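Local coordinates for protein antitoxin RelF (Mycobacterium tuberculosis, PDB 3G5O) that neutralizes the toxin RelG as the antitoxin of a type II toxin-antitoxin pair and, together with RelG, binds DNA and represses its own promoter, at residues R9-P12 with I13-K17; G18-N21 with E22-A26. One frame throughout, in Å; residues are numbered along the deposited sequence.

Contact 1: R9-P12 with I13-K17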
ATOM      1  N   ARG A   9      15.010 -11.672   7.537  1.00 46.26           N
ATOM      2  CA  ARG A   9      16.462 -11.748   7.608  1.00 44.36           C
ATOM      3  C   ARG A   9      17.201 -10.591   6.906  1.00 43.28           C
ATOM      4  O   ARG A   9      16.808 -10.129   5.839  1.00 42.85           O
ATOM      5  CB  ARG A   9      16.937 -13.104   7.065  1.00 44.46           C
ATOM      6  CG  ARG A   9      16.299 -14.357   7.750  1.00 45.26           C
ATOM      7  CD  ARG A   9      17.062 -14.778   9.018  1.00 46.04           C
ATOM      8  NE  ARG A   9      16.528 -15.992   9.642  1.00 47.76           N
ATOM      9  CZ  ARG A   9      15.610 -16.006  10.614  1.00 48.18           C
ATOM     10  NH1 ARG A   9      15.106 -14.869  11.070  1.00 47.94           N
ATOM     11  NH2 ARG A   9      15.184 -17.155  11.129  1.00 48.43           N
ATOM     12  N   ILE A  10      18.282 -10.134   7.527  1.00 41.79           N
ATOM     13  CA  ILE A  10      19.157  -9.130   6.967  1.00 40.38           C
ATOM     14  C   ILE A  10      20.475  -9.830   6.691  1.00 39.91           C
ATOM     15  O   ILE A  10      21.108 -10.355   7.598  1.00 39.71           O
ATOM     16  CB  ILE A  10      19.340  -7.948   7.931  1.00 40.77           C
ATOM     17  CG1 ILE A  10      17.973  -7.324   8.276  1.00 41.41           C
ATOM     18  CG2 ILE A  10      20.284  -6.917   7.351  1.00 40.59           C
ATOM     19  CD1 ILE A  10      17.982  -6.333   9.484  1.00 43.31           C
ATOM     20  N   LEU A  11      20.879  -9.850   5.429  1.00 38.55           N
ATOM     21  CA  LEU A  11      21.987 -10.673   4.997  1.00 37.62           C
ATOM     22  C   LEU A  11      22.945  -9.952   4.070  1.00 37.11           C
ATOM     23  O   LEU A  11      22.517  -9.182   3.208  1.00 37.45           O
ATOM     24  CB  LEU A  11      21.475 -11.942   4.297  1.00 36.80           C
ATOM     25  CG  LEU A  11      20.833 -13.056   5.136  1.00 37.79           C
ATOM     26  CD1 LEU A  11      20.356 -14.113   4.186  1.00 37.94           C
ATOM     27  CD2 LEU A  11      21.810 -13.689   6.160  1.00 35.68           C
ATOM     28  N   PRO A  12      24.253 -10.227   4.222  1.00 37.05           N
ATOM     29  CA  PRO A  12      25.209  -9.683   3.256  1.00 36.08           C
ATOM     30  C   PRO A  12      25.079 -10.378   1.912  1.00 35.65           C
ATOM     31  O   PRO A  12      24.675 -11.530   1.855  1.00 34.45           O
ATOM     32  CB  PRO A  12      26.584  -9.984   3.889  1.00 36.63           C
ATOM     33  CG  PRO A  12      26.330 -11.056   4.925  1.00 36.47           C
ATOM     34  CD  PRO A  12      24.907 -10.912   5.368  1.00 36.64           C
ATOM     35  N   ILE A  13      25.431  -9.667   0.848  1.00 34.91           N
ATOM     36  CA  ILE A  13      25.358 -10.179  -0.495  1.00 36.22           C
ATOM     37  C   ILE A  13      26.241 -11.426  -0.669  1.00 36.42           C
ATOM     38  O   ILE A  13      25.863 -12.348  -1.401  1.00 36.24           O
ATOM     39  CB  ILE A  13      25.708  -9.050  -1.499  1.00 36.45           C
ATOM     40  CG1 ILE A  13      24.912  -9.168  -2.791  1.00 35.70           C
ATOM     41  CG2 ILE A  13      27.222  -8.954  -1.745  1.00 38.85           C
ATOM     42  CD1 ILE A  13      25.096  -7.943  -3.712  1.00 34.46           C
ATOM     43  N   SER A  14      27.385 -11.472   0.040  1.00 36.35           N
ATOM     44  CA  SER A  14      28.269 -12.654   0.047  1.00 36.87           C
ATOM     45  C   SER A  14      27.579 -13.928   0.543  1.00 37.01           C
ATOM     46  O   SER A  14      27.880 -15.013   0.070  1.00 37.91           O
ATOM     47  CB  SER A  14      29.549 -12.402   0.861  1.00 36.95           C
ATOM     48  OG  SER A  14      29.247 -12.144   2.228  1.00 37.75           O
ATOM     49  N   THR A  15      26.648 -13.798   1.478  1.00 36.62           N
ATOM     50  CA  THR A  15      25.894 -14.940   1.949  1.00 36.55           C
ATOM     51  C   THR A  15      24.915 -15.411   0.876  1.00 37.51           C
ATOM     52  O   THR A  15      24.655 -16.616   0.760  1.00 37.33           O
ATOM     53  CB  THR A  15      25.172 -14.605   3.266  1.00 36.70           C
ATOM     54  OG1 THR A  15      26.137 -14.192   4.245  1.00 36.44           O
ATOM     55  CG2 THR A  15      24.384 -15.804   3.803  1.00 35.83           C
ATOM     56  N   ILE A  16      24.377 -14.472   0.086  1.00 37.86           N
ATOM     57  CA  ILE A  16      23.425 -14.830  -0.973  1.00 38.51           C
ATOM     58  C   ILE A  16      24.099 -15.518  -2.175  1.00 39.54           C
ATOM     59  O   ILE A  16      23.612 -16.533  -2.666  1.00 39.40           O
ATOM     60  CB  ILE A  16      22.551 -13.625  -1.451  1.00 38.39           C
ATOM     61  CG1 ILE A  16      21.922 -12.867  -0.266  1.00 38.37           C
ATOM     62  CG2 ILE A  16      21.462 -14.086  -2.427  1.00 37.82           C
ATOM     63  CD1 ILE A  16      20.915 -13.653   0.530  1.00 39.12           C
ATOM     64  N   LYS A  17      25.213 -14.956  -2.632  1.00 41.03           N
ATOM     65  CA  LYS A  17      25.923 -15.425  -3.830  1.00 42.59           C
ATOM     66  C   LYS A  17      26.233 -16.921  -3.783  1.00 42.68           C
ATOM     67  O   LYS A  17      26.853 -17.409  -2.838  1.00 42.77           O
ATOM     68  CB  LYS A  17      27.242 -14.661  -4.018  1.00 43.15           C
ATOM     69  CG  LYS A  17      27.141 -13.136  -4.254  1.00 46.47           C
ATOM     70  CD  LYS A  17      28.417 -12.619  -4.946  1.00 50.53           C
ATOM     71  CE  LYS A  17      28.723 -11.160  -4.608  1.00 53.05           C
ATOM     72  NZ  LYS A  17      29.486 -11.012  -3.324  1.00 54.54           N
TER
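The backbone oxygen of Pro12 is held by two amides of the turn that follows it. Thr15 N reaches Pro12 O at 3.0 Å, but the N-H is bent to 134° and the bond is weak. Ile16 N comes to Pro12 O at 3.4 Å and is also weak. Two imperfect bonds thus share one acceptor where the strand turns into the short helix 13-16. Pro12 is the N-cap residue. Its ring lies against the side chain of Thr15. Pro12 CG is 3.2 Å from Thr15 OG1, and the two side chains meet at a slant. Thr15 OG1 gets there because it stands opposite the carbonyl carbon, next to its own backbone N (chi1 -58°). The neighbouring ring carbon, Pro12 CB, is 3.8 Å from Ser14 OG.

Leu11 makes the apolar part of the contact. Its CD1 methyl touches Ile16 CD1 at 3.7 Å, and the side chains cross at about a right angle. The other methyl, Leu11 CD2, lies 4.1 Å from Thr15 CG2. Leu11 and Ile16 both face helix 20-28, so the end of strand 8-12 and helix 13-16 both pack on that helix. On the strand side, Leu11 and Ile13 are joined to Thr37 by backbone hydrogen bonds. Ile13 and Ile16 pack on Asn21 and Leu20 of the second antitoxin subunit. The arrangement is a strand-to-helix junction with an N-cap, in the N-terminal part of the Phd/YefM antitoxin fold.

Contact 2: G18-N21 with E22-A26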
ATOM      1  N   GLY A  18      25.806 -17.643  -4.812  1.00 42.80           N
ATOM      2  CA  GLY A  18      26.071 -19.085  -4.891  1.00 42.48           C
ATOM      3  C   GLY A  18      24.935 -19.942  -4.359  1.00 41.92           C
ATOM      4  O   GLY A  18      24.825 -21.130  -4.736  1.00 42.68           O
ATOM      5  N   LYS A  19      24.110 -19.351  -3.472  1.00 40.17           N
ATOM      6  CA  LYS A  19      22.868 -19.970  -3.001  1.00 37.94           C
ATOM      7  C   LYS A  19      21.610 -19.231  -3.542  1.00 35.74           C
ATOM      8  O   LYS A  19      20.540 -19.261  -2.932  1.00 34.15           O
ATOM      9  CB  LYS A  19      22.844 -20.124  -1.462  1.00 38.45           C
ATOM     10  CG  LYS A  19      23.670 -21.342  -0.902  1.00 40.06           C
ATOM     11  CD  LYS A  19      22.868 -22.141   0.142  1.00 42.51           C
ATOM     12  CE  LYS A  19      23.489 -23.516   0.447  1.00 45.42           C
ATOM     13  NZ  LYS A  19      24.369 -23.494   1.664  1.00 44.54           N
ATOM     14  N   LEU A  20      21.747 -18.606  -4.705  1.00 33.30           N
ATOM     15  CA  LEU A  20      20.683 -17.750  -5.226  1.00 32.12           C
ATOM     16  C   LEU A  20      19.410 -18.559  -5.418  1.00 30.86           C
ATOM     17  O   LEU A  20      18.329 -18.106  -5.048  1.00 28.84           O
ATOM     18  CB  LEU A  20      21.083 -17.089  -6.555  1.00 31.82           C
ATOM     19  CG  LEU A  20      20.695 -15.621  -6.822  1.00 33.66           C
ATOM     20  CD1 LEU A  20      20.316 -15.436  -8.282  1.00 32.45           C
ATOM     21  CD2 LEU A  20      19.636 -14.977  -5.917  1.00 29.65           C
ATOM     22  N   ASN A  21      19.560 -19.760  -5.979  1.00 29.78           N
ATOM     23  CA  ASN A  21      18.428 -20.639  -6.209  1.00 30.58           C
ATOM     24  C   ASN A  21      17.660 -20.816  -4.910  1.00 29.25           C
ATOM     25  O   ASN A  21      16.431 -20.734  -4.904  1.00 27.98           O
ATOM     26  CB  ASN A  21      18.856 -22.027  -6.727  1.00 31.95           C
ATOM     27  CG  ASN A  21      19.114 -22.053  -8.225  1.00 37.89           C
ATOM     28  OD1 ASN A  21      18.585 -21.224  -8.974  1.00 41.38           O
ATOM     29  ND2 ASN A  21      19.925 -23.037  -8.682  1.00 41.33           N
ATOM     30  N   GLU A  22      18.394 -21.061  -3.814  1.00 27.57           N
ATOM     31  CA  GLU A  22      17.772 -21.475  -2.558  1.00 26.47           C
ATOM     32  C   GLU A  22      17.063 -20.295  -1.920  1.00 25.20           C
ATOM     33  O   GLU A  22      15.944 -20.454  -1.436  1.00 24.47           O
ATOM     34  CB  GLU A  22      18.824 -22.064  -1.582  1.00 27.27           C
ATOM     35  CG  GLU A  22      19.239 -23.483  -1.989  1.00 29.73           C
ATOM     36  CD  GLU A  22      20.292 -23.481  -3.084  1.00 36.44           C
ATOM     37  OE1 GLU A  22      20.847 -22.393  -3.369  1.00 34.44           O
ATOM     38  OE2 GLU A  22      20.569 -24.565  -3.667  1.00 39.28           O
ATOM     39  N   PHE A  23      17.702 -19.129  -1.945  1.00 23.31           N
ATOM     40  CA  PHE A  23      17.084 -17.920  -1.370  1.00 24.51           C
ATOM     41  C   PHE A  23      15.828 -17.503  -2.142  1.00 24.07           C
ATOM     42  O   PHE A  23      14.830 -17.107  -1.522  1.00 24.64           O
ATOM     43  CB  PHE A  23      18.094 -16.758  -1.245  1.00 23.70           C
ATOM     44  CG  PHE A  23      19.006 -16.899  -0.050  1.00 27.68           C
ATOM     45  CD1 PHE A  23      18.529 -16.653   1.237  1.00 28.37           C
ATOM     46  CD2 PHE A  23      20.332 -17.319  -0.202  1.00 27.96           C
ATOM     47  CE1 PHE A  23      19.362 -16.804   2.360  1.00 29.86           C
ATOM     48  CE2 PHE A  23      21.169 -17.474   0.906  1.00 30.25           C
ATOM     49  CZ  PHE A  23      20.678 -17.213   2.206  1.00 27.45           C
ATOM     50  N   VAL A  24      15.894 -17.587  -3.478  1.00 23.29           N
ATOM     51  CA  VAL A  24      14.720 -17.333  -4.320  1.00 23.94           C
ATOM     52  C   VAL A  24      13.594 -18.353  -4.037  1.00 25.53           C
ATOM     53  O   VAL A  24      12.421 -17.955  -3.847  1.00 23.92           O
ATOM     54  CB  VAL A  24      15.067 -17.286  -5.829  1.00 23.56           C
ATOM     55  CG1 VAL A  24      13.829 -17.350  -6.655  1.00 20.79           C
ATOM     56  CG2 VAL A  24      15.850 -16.011  -6.152  1.00 21.27           C
ATOM     57  N   ASP A  25      13.944 -19.642  -3.964  1.00 26.70           N
ATOM     58  CA  ASP A  25      12.950 -20.675  -3.614  1.00 28.62           C
ATOM     59  C   ASP A  25      12.291 -20.366  -2.278  1.00 28.67           C
ATOM     60  O   ASP A  25      11.070 -20.555  -2.153  1.00 29.71           O
ATOM     61  CB  ASP A  25      13.564 -22.086  -3.512  1.00 30.04           C
ATOM     62  CG  ASP A  25      13.735 -22.776  -4.844  1.00 35.75           C
ATOM     63  OD1 ASP A  25      13.056 -22.449  -5.860  1.00 42.19           O
ATOM     64  OD2 ASP A  25      14.575 -23.697  -4.869  1.00 43.07           O
ATOM     65  N   ALA A  26      13.086 -19.904  -1.293  1.00 28.06           N
ATOM     66  CA  ALA A  26      12.600 -19.650   0.067  1.00 28.92           C
ATOM     67  C   ALA A  26      11.557 -18.513   0.149  1.00 28.66           C
ATOM     68  O   ALA A  26      10.501 -18.700   0.747  1.00 29.97           O
ATOM     69  CB  ALA A  26      13.748 -19.374   1.056  1.00 28.46           C
TER
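Residues 18-26 run from a turn into the first turns of helix 20-28, with Lys19 at the N-cap and i+4 to i backbone bonds that begin at its own carbonyl. Gly18 has a positive phi (95°), which a residue without a side chain takes up easily. Lys19 O receives Phe23 N at 3.0 Å in a nearly straight bond (168°), and Glu22 N in a weak, bent one. Val24 N to Leu20 O and Asp25 N to Asn21 O continue the pattern.

The side chains follow the helix surface. Glu22 bends at chi2 (82°) and folds back over the helix start. This puts Glu22 OE1 3.2 Å from Lys19 CA; the charged ends stay apart, with Lys19 NZ 6.2 Å from Glu22 OE1. The Phe23 ring lies beside Lys19, with CE2 3.9 Å from Lys19 CB. Asp25 forms a salt bridge through OD1 with Lys38 of the second subunit. Leu20 also faces that subunit, packing on its Ile13, while Val24 packs on its Ala43. Within the helix these two buried side chains meet at a slant, Leu20 CD2 lying 3.9 Å from Val24 CG2.

How the contacts relate
The two contacts follow in series along the chain, contact 1 ending at Lys17 and contact 2 starting at Gly18. Their centres are 11 Å apart. Contact 1 joins strand 8-12, outermost in this chain's three-stranded sheet, to helix 13-16. Contact 2 forms the start of helix 20-28. The chain turns back between them, and the Phe23 ring packs against contact 1. Phe23 CE1 is 3.4 Å from Leu11 CD1, and Phe23 CD2 is 3.8 Å from Ile16 CD1. Both contacts lie in the Phd/YefM family region and touch the second antitoxin subunit. Together they help form the interface between the two antitoxin copies in the heterotetramer.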